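Oxalate--CoA ligase (Arabidopsis thaliana, PDB 5IE2) belongs to the adenylate-forming (ANL) superfamily of AMP-binding enzymes and holds ATP in its nucleotide pocket. Local coordinates at residues A242-F245 and W246-K250; N193-V197 and Y198-E202; V295-S298 and R299-A303. All coordinates share one frame; numbering follows the deposited sequence.

Interaction 1 (A242-F245 and W246-K250)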
ATOM      1  N   ALA A 242     -11.278  14.154   0.562  1.00 22.25           N
ATOM      2  CA  ALA A 242     -11.079  14.740   1.896  1.00 23.18           C
ATOM      3  C   ALA A 242     -12.414  15.232   2.501  1.00 22.22           C
ATOM      4  O   ALA A 242     -12.610  15.266   3.725  1.00 22.22           O
ATOM      5  CB  ALA A 242     -10.073  15.884   1.840  1.00 25.58           C
ATOM      6  N   THR A 243     -13.354  15.594   1.643  1.00 22.97           N
ATOM      7  CA  THR A 243     -14.596  16.166   2.159  1.00 20.59           C
ATOM      8  C   THR A 243     -15.535  15.099   2.694  1.00 22.96           C
ATOM      9  O   THR A 243     -16.318  15.381   3.591  1.00 24.38           O
ATOM     10  CB  THR A 243     -15.309  17.029   1.080  1.00 33.01           C
ATOM     11  OG1 THR A 243     -15.692  16.215  -0.024  1.00 37.11           O
ATOM     12  CG2 THR A 243     -14.371  18.024   0.570  1.00 32.27           C
ATOM     13  N   THR A 244     -15.511  13.882   2.153  1.00 20.20           N
ATOM     14  CA  THR A 244     -16.450  12.885   2.667  1.00 21.10           C
ATOM     15  C   THR A 244     -15.829  11.916   3.670  1.00 19.68           C
ATOM     16  O   THR A 244     -16.539  11.083   4.216  1.00 18.24           O
ATOM     17  CB  THR A 244     -17.064  12.040   1.551  1.00 24.87           C
ATOM     18  OG1 THR A 244     -16.027  11.322   0.872  1.00 26.86           O
ATOM     19  CG2 THR A 244     -17.842  12.951   0.551  1.00 23.79           C
ATOM     20  N   PHE A 245     -14.513  12.023   3.880  1.00 18.59           N
ATOM     21  CA  PHE A 245     -13.779  11.055   4.734  1.00 17.59           C
ATOM     22  C   PHE A 245     -14.375  10.941   6.130  1.00 17.51           C
ATOM     23  O   PHE A 245     -14.759   9.837   6.554  1.00 18.73           O
ATOM     24  CB  PHE A 245     -12.290  11.447   4.824  1.00 17.01           C
ATOM     25  CG  PHE A 245     -11.495  10.552   5.734  1.00 17.68           C
ATOM     26  CD1 PHE A 245     -11.441   9.186   5.465  1.00 18.59           C
ATOM     27  CD2 PHE A 245     -10.851  11.055   6.862  1.00 18.23           C
ATOM     28  CE1 PHE A 245     -10.722   8.308   6.292  1.00 15.82           C
ATOM     29  CE2 PHE A 245     -10.121  10.175   7.713  1.00 18.77           C
ATOM     30  CZ  PHE A 245     -10.071   8.808   7.421  1.00 15.28           C
ATOM     31  N   TRP A 246     -14.424  12.053   6.880  1.00 14.80           N
ATOM     32  CA  TRP A 246     -14.877  11.958   8.250  1.00 16.63           C
ATOM     33  C   TRP A 246     -16.369  11.683   8.337  1.00 16.79           C
ATOM     34  O   TRP A 246     -16.766  10.950   9.223  1.00 17.84           O
ATOM     35  CB  TRP A 246     -14.520  13.211   9.061  1.00 20.13           C
ATOM     36  CG  TRP A 246     -13.001  13.230   9.386  1.00 20.87           C
ATOM     37  CD1 TRP A 246     -12.080  14.116   8.913  1.00 19.71           C
ATOM     38  CD2 TRP A 246     -12.288  12.309  10.221  1.00 20.82           C
ATOM     39  NE1 TRP A 246     -10.825  13.813   9.399  1.00 20.23           N
ATOM     40  CE2 TRP A 246     -10.924  12.698  10.200  1.00 20.41           C
ATOM     41  CE3 TRP A 246     -12.669  11.203  10.993  1.00 20.09           C
ATOM     42  CZ2 TRP A 246      -9.941  12.026  10.934  1.00 19.15           C
ATOM     43  CZ3 TRP A 246     -11.689  10.512  11.712  1.00 21.20           C
ATOM     44  CH2 TRP A 246     -10.336  10.935  11.686  1.00 20.48           C
ATOM     45  N   PRO A 247     -17.182  12.261   7.429  1.00 18.62           N
ATOM     46  CA  PRO A 247     -18.592  11.807   7.486  1.00 20.80           C
ATOM     47  C   PRO A 247     -18.776  10.292   7.316  1.00 20.84           C
ATOM     48  O   PRO A 247     -19.621   9.700   8.013  1.00 20.14           O
ATOM     49  CB  PRO A 247     -19.240  12.578   6.347  1.00 20.93           C
ATOM     50  CG  PRO A 247     -18.496  13.898   6.370  1.00 20.42           C
ATOM     51  CD  PRO A 247     -17.054  13.500   6.621  1.00 18.13           C
ATOM     52  N   ASP A 248     -18.006   9.685   6.410  1.00 19.34           N
ATOM     53  CA  ASP A 248     -18.042   8.226   6.247  1.00 18.36           C
ATOM     54  C   ASP A 248     -17.505   7.492   7.471  1.00 17.88           C
ATOM     55  O   ASP A 248     -18.072   6.467   7.873  1.00 17.16           O
ATOM     56  CB  ASP A 248     -17.262   7.790   5.008  1.00 17.09           C
ATOM     57  CG  ASP A 248     -18.039   8.016   3.695  1.00 23.31           C
ATOM     58  OD1 ASP A 248     -19.270   8.280   3.764  1.00 25.59           O
ATOM     59  OD2 ASP A 248     -17.416   7.930   2.607  1.00 22.38           O
ATOM     60  N   MET A 249     -16.409   7.994   8.039  1.00 15.86           N
ATOM     61  CA  MET A 249     -15.821   7.346   9.216  1.00 17.37           C
ATOM     62  C   MET A 249     -16.836   7.358  10.357  1.00 19.21           C
ATOM     63  O   MET A 249     -16.920   6.396  11.124  1.00 17.81           O
ATOM     64  CB  MET A 249     -14.537   8.051   9.665  1.00 15.43           C
ATOM     65  CG  MET A 249     -13.361   7.928   8.673  1.00 16.05           C
ATOM     66  SD  MET A 249     -12.490   6.307   8.812  1.00 17.43           S
ATOM     67  CE  MET A 249     -11.588   6.545  10.388  1.00 16.00           C
ATOM     68  N   LYS A 250     -17.564   8.483  10.513  1.00 16.03           N
ATOM     69  CA  LYS A 250     -18.561   8.518  11.591  1.00 16.23           C
ATOM     70  C   LYS A 250     -19.735   7.614  11.310  1.00 16.23           C
ATOM     71  O   LYS A 250     -20.123   6.793  12.158  1.00 19.23           O
ATOM     72  CB  LYS A 250     -19.091   9.954  11.827  1.00 16.81           C
ATOM     73  CG  LYS A 250     -18.070  10.869  12.369  1.00 20.75           C
ATOM     74  CD  LYS A 250     -18.740  12.277  12.426  1.00 42.03           C
ATOM     75  CE  LYS A 250     -17.751  13.362  12.194  1.00 43.36           C
ATOM     76  NZ  LYS A 250     -18.374  14.674  12.606  1.00 43.82           N
TER
HETATM   77  O   HOH W   1     -13.898  14.778   6.047  1.00 20.29           O
HETATM   78  O   HOH W   2     -15.101   8.954   2.031  1.00 23.67           O
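F245 sits between W246 and M249 in the first turns of helix 242-251, an aromatic cluster with a Met-aromatic contact on the buried side of an otherwise partly exposed helix. The F245-W246 pair is T-shaped: the edge of the phenyl ring, led by CE2, is directed at the indole face, with the planes at 62° and the phenyl centroid 4.8 Å from that of the five-membered ring. F245 CE2 lies 3.6 Å from W246 CE2, above the middle of the indole. A chi1 of 177° sets the F245 ring opposite its own amide nitrogen, side by side with the W246 side chain. M249, one turn on, comes over a face of the phenyl ring: its CG is 3.8 Å from the F245 centroid and only 20° off the ring normal, a CH-pi contact displaced toward the rim. The bend at chi2 sets SD obliquely to the ring, 4.4 Å from the F245 centroid; the bend at chi3 then directs CE. Y257 meets F245 edge-to-face, and Y279 and F304 extend the cluster around W246, while V207 of strand 205-207 touches M249.

P247 has no N-H to give to the preceding turn, and the helix kinks there. Water bridges A242 O and W246 N beside this break, and the regular pattern resumes with D248 N bonding to T244 O and M249 N to F245 O. On the polar side, D248 OD1 is bonded to S26 OG, while a second water donates to D248 OD2 at 2.6 Å and also hydrogen-bonds T244 OG1.

Interaction 2 (N193-V197 and Y198-E202)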
ATOM      1  N   ASN A 193      -0.659 -11.601   9.924  1.00 14.09           N
ATOM      2  CA  ASN A 193       0.281 -10.661  10.563  1.00 16.01           C
ATOM      3  C   ASN A 193      -0.345  -9.282  10.927  1.00 13.38           C
ATOM      4  O   ASN A 193      -0.154  -8.764  12.029  1.00 13.12           O
ATOM      5  CB  ASN A 193       1.469 -10.404   9.631  1.00 15.45           C
ATOM      6  CG  ASN A 193       2.335 -11.638   9.433  1.00 17.96           C
ATOM      7  OD1 ASN A 193       2.354 -12.588  10.261  1.00 16.39           O
ATOM      8  ND2 ASN A 193       3.089 -11.610   8.358  1.00 15.23           N
ATOM      9  N   ILE A 194      -1.068  -8.741   9.961  1.00 12.14           N
ATOM     10  CA  ILE A 194      -1.703  -7.430  10.111  1.00 14.62           C
ATOM     11  C   ILE A 194      -2.802  -7.524  11.173  1.00 17.00           C
ATOM     12  O   ILE A 194      -2.838  -6.729  12.110  1.00 15.15           O
ATOM     13  CB  ILE A 194      -2.273  -6.933   8.740  1.00 14.99           C
ATOM     14  CG1 ILE A 194      -1.106  -6.749   7.749  1.00 11.93           C
ATOM     15  CG2 ILE A 194      -3.128  -5.622   8.930  1.00 14.79           C
ATOM     16  CD1 ILE A 194      -1.552  -6.611   6.251  1.00 16.44           C
ATOM     17  N   LYS A 195      -3.625  -8.567  11.103  1.00 14.69           N
ATOM     18  CA  LYS A 195      -4.639  -8.727  12.139  1.00 18.11           C
ATOM     19  C   LYS A 195      -4.020  -8.876  13.525  1.00 20.69           C
ATOM     20  O   LYS A 195      -4.546  -8.352  14.519  1.00 19.73           O
ATOM     21  CB  LYS A 195      -5.445 -10.023  11.907  1.00 20.91           C
ATOM     22  CG  LYS A 195      -6.408  -9.971  10.822  1.00 24.65           C
ATOM     23  CD  LYS A 195      -7.371 -11.202  10.988  1.00 35.23           C
ATOM     24  CE  LYS A 195      -6.619 -12.493  11.131  1.00 37.00           C
ATOM     25  NZ  LYS A 195      -7.502 -13.636  11.366  1.00 37.73           N
ATOM     26  N   ALA A 196      -2.890  -9.586  13.593  1.00 19.53           N
ATOM     27  CA  ALA A 196      -2.298  -9.843  14.884  1.00 17.73           C
ATOM     28  C   ALA A 196      -1.732  -8.574  15.492  1.00 17.86           C
ATOM     29  O   ALA A 196      -2.012  -8.278  16.694  1.00 17.34           O
ATOM     30  CB  ALA A 196      -1.186 -10.980  14.801  1.00 17.11           C
ATOM     31  N   VAL A 197      -0.917  -7.834  14.742  1.00 15.82           N
ATOM     32  CA  VAL A 197      -0.243  -6.699  15.376  1.00 15.30           C
ATOM     33  C   VAL A 197      -1.233  -5.558  15.724  1.00 17.14           C
ATOM     34  O   VAL A 197      -1.002  -4.845  16.684  1.00 19.26           O
ATOM     35  CB  VAL A 197       0.939  -6.159  14.501  1.00 14.94           C
ATOM     36  CG1 VAL A 197       0.415  -5.550  13.217  1.00 15.25           C
ATOM     37  CG2 VAL A 197       1.849  -5.169  15.311  1.00 18.65           C
ATOM     38  N   TYR A 198      -2.341  -5.416  14.992  1.00 15.32           N
ATOM     39  CA  TYR A 198      -3.312  -4.371  15.356  1.00 15.48           C
ATOM     40  C   TYR A 198      -4.478  -4.930  16.166  1.00 17.40           C
ATOM     41  O   TYR A 198      -5.392  -4.187  16.466  1.00 19.40           O
ATOM     42  CB  TYR A 198      -3.814  -3.619  14.084  1.00 18.07           C
ATOM     43  CG  TYR A 198      -2.622  -3.047  13.331  1.00 15.50           C
ATOM     44  CD1 TYR A 198      -1.748  -2.169  13.956  1.00 14.81           C
ATOM     45  CD2 TYR A 198      -2.344  -3.449  12.040  1.00 16.44           C
ATOM     46  CE1 TYR A 198      -0.618  -1.690  13.292  1.00 15.61           C
ATOM     47  CE2 TYR A 198      -1.231  -2.980  11.374  1.00 14.31           C
ATOM     48  CZ  TYR A 198      -0.391  -2.112  12.002  1.00 15.62           C
ATOM     49  OH  TYR A 198       0.721  -1.714  11.310  1.00 15.36           O
ATOM     50  N   LYS A 199      -4.433  -6.230  16.495  1.00 14.87           N
ATOM     51  CA  LYS A 199      -5.559  -6.922  17.154  1.00 16.37           C
ATOM     52  C   LYS A 199      -6.873  -6.566  16.507  1.00 16.45           C
ATOM     53  O   LYS A 199      -7.813  -6.160  17.183  1.00 17.83           O
ATOM     54  CB  LYS A 199      -5.599  -6.588  18.650  1.00 18.59           C
ATOM     55  CG  LYS A 199      -4.344  -7.041  19.354  1.00 19.54           C
ATOM     56  CD  LYS A 199      -4.465  -6.793  20.893  1.00 29.09           C
ATOM     57  CE  LYS A 199      -3.156  -7.139  21.566  1.00 32.84           C
ATOM     58  NZ  LYS A 199      -3.340  -6.855  23.032  1.00 36.27           N
ATOM     59  N   LEU A 200      -6.953  -6.716  15.183  1.00 16.84           N
ATOM     60  CA  LEU A 200      -8.222  -6.488  14.481  1.00 15.96           C
ATOM     61  C   LEU A 200      -9.208  -7.561  14.911  1.00 17.60           C
ATOM     62  O   LEU A 200      -8.825  -8.748  15.005  1.00 16.00           O
ATOM     63  CB  LEU A 200      -8.043  -6.551  12.947  1.00 15.03           C
ATOM     64  CG  LEU A 200      -7.104  -5.450  12.375  1.00 18.70           C
ATOM     65  CD1 LEU A 200      -7.020  -5.666  10.837  1.00 19.38           C
ATOM     66  CD2 LEU A 200      -7.586  -4.023  12.692  1.00 17.86           C
ATOM     67  N   THR A 201     -10.446  -7.159  15.179  1.00 17.80           N
ATOM     68  CA  THR A 201     -11.497  -8.123  15.495  1.00 19.32           C
ATOM     69  C   THR A 201     -12.760  -7.764  14.750  1.00 19.67           C
ATOM     70  O   THR A 201     -12.809  -6.782  14.013  1.00 17.09           O
ATOM     71  CB  THR A 201     -11.824  -8.182  16.997  1.00 19.83           C
ATOM     72  OG1 THR A 201     -12.503  -6.977  17.379  1.00 22.12           O
ATOM     73  CG2 THR A 201     -10.548  -8.358  17.825  1.00 21.72           C
ATOM     74  N   GLU A 202     -13.817  -8.546  14.982  1.00 16.95           N
ATOM     75  CA  GLU A 202     -15.018  -8.341  14.186  1.00 16.38           C
ATOM     76  C   GLU A 202     -15.723  -7.032  14.533  1.00 19.32           C
ATOM     77  O   GLU A 202     -16.643  -6.619  13.806  1.00 19.98           O
ATOM     78  CB  GLU A 202     -15.978  -9.532  14.367  1.00 16.22           C
ATOM     79  CG  GLU A 202     -16.538  -9.635  15.811  1.00 27.51           C
ATOM     80  CD  GLU A 202     -15.654 -10.421  16.809  1.00 30.51           C
ATOM     81  OE1 GLU A 202     -14.446 -10.676  16.570  1.00 27.77           O
ATOM     82  OE2 GLU A 202     -16.187 -10.807  17.886  1.00 31.69           O
TER
HETATM   83  O   HOH W   3      -6.869 -10.016  16.410  1.00 33.78           O
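V197 lies over the ring of Y198 where helix 184-198 ends in a Schellman motif, K199 taking positive phi. The methyl CG1 of V197 stands 3.6 Å from the Y198 ring centroid and 12° off its normal, a CH-pi contact almost at the ring centre. It gets there because CG1 is wedged between the backbone N and the carbonyl carbon (chi1 67°). I194 approaches from a different direction: its CG2 lies in the ring plane at the edge, 3.9 Å from Y198 CD2, so face and edge are each met by a methyl. Beyond the ring, Y198 OH bonds to R286 and S323, and F284 stacks with the ring.

The turn at K199 sets L200 against the last helical turn, its CD1 4.3 Å from I194 CG2. K199 CB is directed away from that turn, and its extended chain carries NZ to salt bridges with E328 and E329. The two closing bonds differ in geometry: K199 N approaches A196 O from above the carbonyl plane, 73° out of it, whereas L200 N lies in the plane of the K195 carbonyl, on a lone pair of O, at 3.0 Å.

Interaction 3 (V295-S298 and R299-A303); sequences VILS and RLEEA
Four successive i to i+4 bonds join V295-S298 to R299-A303, from R299 N to V295 O, L300 N to I296 O, E301 N to L297 O and E302 N to S298 O, each 2.9 Å long with N-H...O angles of 156° to 164°. This is unbroken alpha-helical geometry, in the helix of the beta-alpha-beta unit formed by strand 284-287, helix 294-304 and strand 308-314. The charged ends look beyond the helix: E301 OE2 is hydrogen-bonded to H332 NE2 and accepts from V308 N, and R299 NH2 makes a weak bond to L431 O.

Their stems and flat ends pack on the preceding turn. R299 is extended from CG to NE and runs alongside V295, whose CG2 lies over one face of the guanidinium, 3.6 Å from NH2. I296 CD1 meets the same group obliquely, 3.8 Å from NH1. E301 is likewise extended and lies beside L297, with L297 CD2 3.7 Å from its carboxylate carbon CD. On the buried side, I296 CG2 reaches L300 CD1 at 4.1 Å, and L300 also touches H264 and L268 of helix 261-273.

Aliphatic groups thus pack on both charged ends, but their polar settings differ. R299 NH1 has the like-charged R460 close by, whereas two bonds on E301 OE2, one from a backbone N-H, would be consistent with an ionised carboxylate.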
ATOM      1  N   VAL A 295       6.941  15.133  12.912  1.00 21.55           N
ATOM      2  CA  VAL A 295       6.036  16.292  13.089  1.00 22.37           C
ATOM      3  C   VAL A 295       4.626  15.962  12.544  1.00 20.90           C
ATOM      4  O   VAL A 295       3.591  16.378  13.121  1.00 22.15           O
ATOM      5  CB  VAL A 295       6.634  17.537  12.442  1.00 24.52           C
ATOM      6  CG1 VAL A 295       6.634  17.437  10.911  1.00 25.31           C
ATOM      7  CG2 VAL A 295       5.869  18.812  12.919  1.00 25.61           C
ATOM      8  N   ILE A 296       4.539  15.155  11.481  1.00 21.61           N
ATOM      9  CA  ILE A 296       3.219  14.741  11.007  1.00 20.95           C
ATOM     10  C   ILE A 296       2.561  13.788  12.006  1.00 19.83           C
ATOM     11  O   ILE A 296       1.348  13.855  12.250  1.00 19.35           O
ATOM     12  CB  ILE A 296       3.278  14.075   9.620  1.00 22.87           C
ATOM     13  CG1 ILE A 296       3.987  14.999   8.604  1.00 22.85           C
ATOM     14  CG2 ILE A 296       1.857  13.652   9.171  1.00 22.30           C
ATOM     15  CD1 ILE A 296       3.345  16.483   8.584  1.00 28.61           C
ATOM     16  N   LEU A 297       3.356  12.888  12.585  1.00 20.04           N
ATOM     17  CA  LEU A 297       2.814  12.005  13.619  1.00 20.23           C
ATOM     18  C   LEU A 297       2.189  12.852  14.763  1.00 20.44           C
ATOM     19  O   LEU A 297       1.013  12.615  15.167  1.00 21.66           O
ATOM     20  CB  LEU A 297       3.930  11.064  14.153  1.00 20.43           C
ATOM     21  CG  LEU A 297       3.485  10.008  15.179  1.00 22.24           C
ATOM     22  CD1 LEU A 297       4.442   8.781  15.105  1.00 24.38           C
ATOM     23  CD2 LEU A 297       3.473  10.528  16.608  1.00 23.22           C
ATOM     24  N   SER A 298       2.963  13.826  15.271  1.00 20.86           N
ATOM     25  CA  SER A 298       2.483  14.736  16.332  1.00 23.32           C
ATOM     26  C   SER A 298       1.217  15.421  15.936  1.00 19.95           C
ATOM     27  O   SER A 298       0.263  15.531  16.737  1.00 23.35           O
ATOM     28  CB  SER A 298       3.526  15.830  16.642  1.00 28.97           C
ATOM     29  OG  SER A 298       4.613  15.207  17.256  1.00 34.55           O
ATOM     30  N   ARG A 299       1.223  15.971  14.736  1.00 18.29           N
ATOM     31  CA  ARG A 299       0.024  16.700  14.292  1.00 23.95           C
ATOM     32  C   ARG A 299      -1.206  15.807  14.234  1.00 22.81           C
ATOM     33  O   ARG A 299      -2.301  16.249  14.577  1.00 21.33           O
ATOM     34  CB  ARG A 299       0.244  17.347  12.928  1.00 26.18           C
ATOM     35  CG  ARG A 299       1.202  18.527  12.998  1.00 26.13           C
ATOM     36  CD  ARG A 299       1.535  19.089  11.626  1.00 28.17           C
ATOM     37  NE  ARG A 299       2.636  20.094  11.745  1.00 28.23           N
ATOM     38  CZ  ARG A 299       3.325  20.569  10.715  1.00 24.74           C
ATOM     39  NH1 ARG A 299       2.989  20.203   9.490  1.00 24.38           N
ATOM     40  NH2 ARG A 299       4.357  21.393  10.911  1.00 24.14           N
ATOM     41  N   LEU A 300      -1.033  14.548  13.793  1.00 20.60           N
ATOM     42  CA  LEU A 300      -2.163  13.647  13.740  1.00 19.67           C
ATOM     43  C   LEU A 300      -2.678  13.279  15.132  1.00 21.52           C
ATOM     44  O   LEU A 300      -3.905  13.206  15.325  1.00 22.17           O
ATOM     45  CB  LEU A 300      -1.777  12.356  12.966  1.00 19.84           C
ATOM     46  CG  LEU A 300      -1.638  12.397  11.446  1.00 18.90           C
ATOM     47  CD1 LEU A 300      -0.900  11.101  10.918  1.00 19.53           C
ATOM     48  CD2 LEU A 300      -3.037  12.518  10.757  1.00 20.51           C
ATOM     49  N   GLU A 301      -1.769  12.976  16.075  1.00 19.75           N
ATOM     50  CA  GLU A 301      -2.216  12.599  17.423  1.00 20.35           C
ATOM     51  C   GLU A 301      -2.915  13.821  18.052  1.00 24.04           C
ATOM     52  O   GLU A 301      -3.918  13.660  18.744  1.00 25.91           O
ATOM     53  CB  GLU A 301      -1.059  12.124  18.315  1.00 21.42           C
ATOM     54  CG  GLU A 301      -0.472  10.827  17.758  1.00 23.24           C
ATOM     55  CD  GLU A 301       0.468  10.119  18.705  1.00 25.01           C
ATOM     56  OE1 GLU A 301       1.036  10.794  19.612  1.00 24.73           O
ATOM     57  OE2 GLU A 301       0.659   8.886  18.494  1.00 22.11           O
ATOM     58  N   GLU A 302      -2.414  15.033  17.780  1.00 22.84           N
ATOM     59  CA  GLU A 302      -3.055  16.220  18.376  1.00 27.89           C
ATOM     60  C   GLU A 302      -4.421  16.514  17.767  1.00 26.27           C
ATOM     61  O   GLU A 302      -5.366  16.919  18.463  1.00 27.92           O
ATOM     62  CB  GLU A 302      -2.163  17.446  18.200  1.00 36.68           C
ATOM     63  CG  GLU A 302      -2.741  18.697  18.859  1.00 49.53           C
ATOM     64  CD  GLU A 302      -2.810  18.539  20.374  1.00 62.15           C
ATOM     65  OE1 GLU A 302      -1.747  18.277  20.985  1.00 67.21           O
ATOM     66  OE2 GLU A 302      -3.926  18.636  20.946  1.00 67.82           O
ATOM     67  N   ALA A 303      -4.526  16.343  16.458  1.00 23.85           N
ATOM     68  CA  ALA A 303      -5.767  16.656  15.751  1.00 23.75           C
ATOM     69  C   ALA A 303      -6.852  15.660  16.104  1.00 25.81           C
ATOM     70  O   ALA A 303      -7.993  16.065  16.339  1.00 26.13           O
ATOM     71  CB  ALA A 303      -5.550  16.653  14.260  1.00 22.26           C
TER

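How the interactions relate
All three contacts belong to the AMP-binding part of the chain and follow in series, interaction 2 first, then 1, then 3. None touches another: interactions 1 and 3 come nearest, about 7 Å between nearest atoms and 19 Å between centres, while interaction 2 is about 12 Å from either by nearest atoms. Shared neighbours link them. Helix 261-273 packs against both 242-250 and 295-303, W246 of interaction 1 meets the ring of F304 on the helix of interaction 3, and strand 308-314 is touched by Y198 of interaction 2 and by L297 and L300 of interaction 3. The side chains of Y198 and L297 each lie about 10 Å from the bound ATP, too far for direct contact.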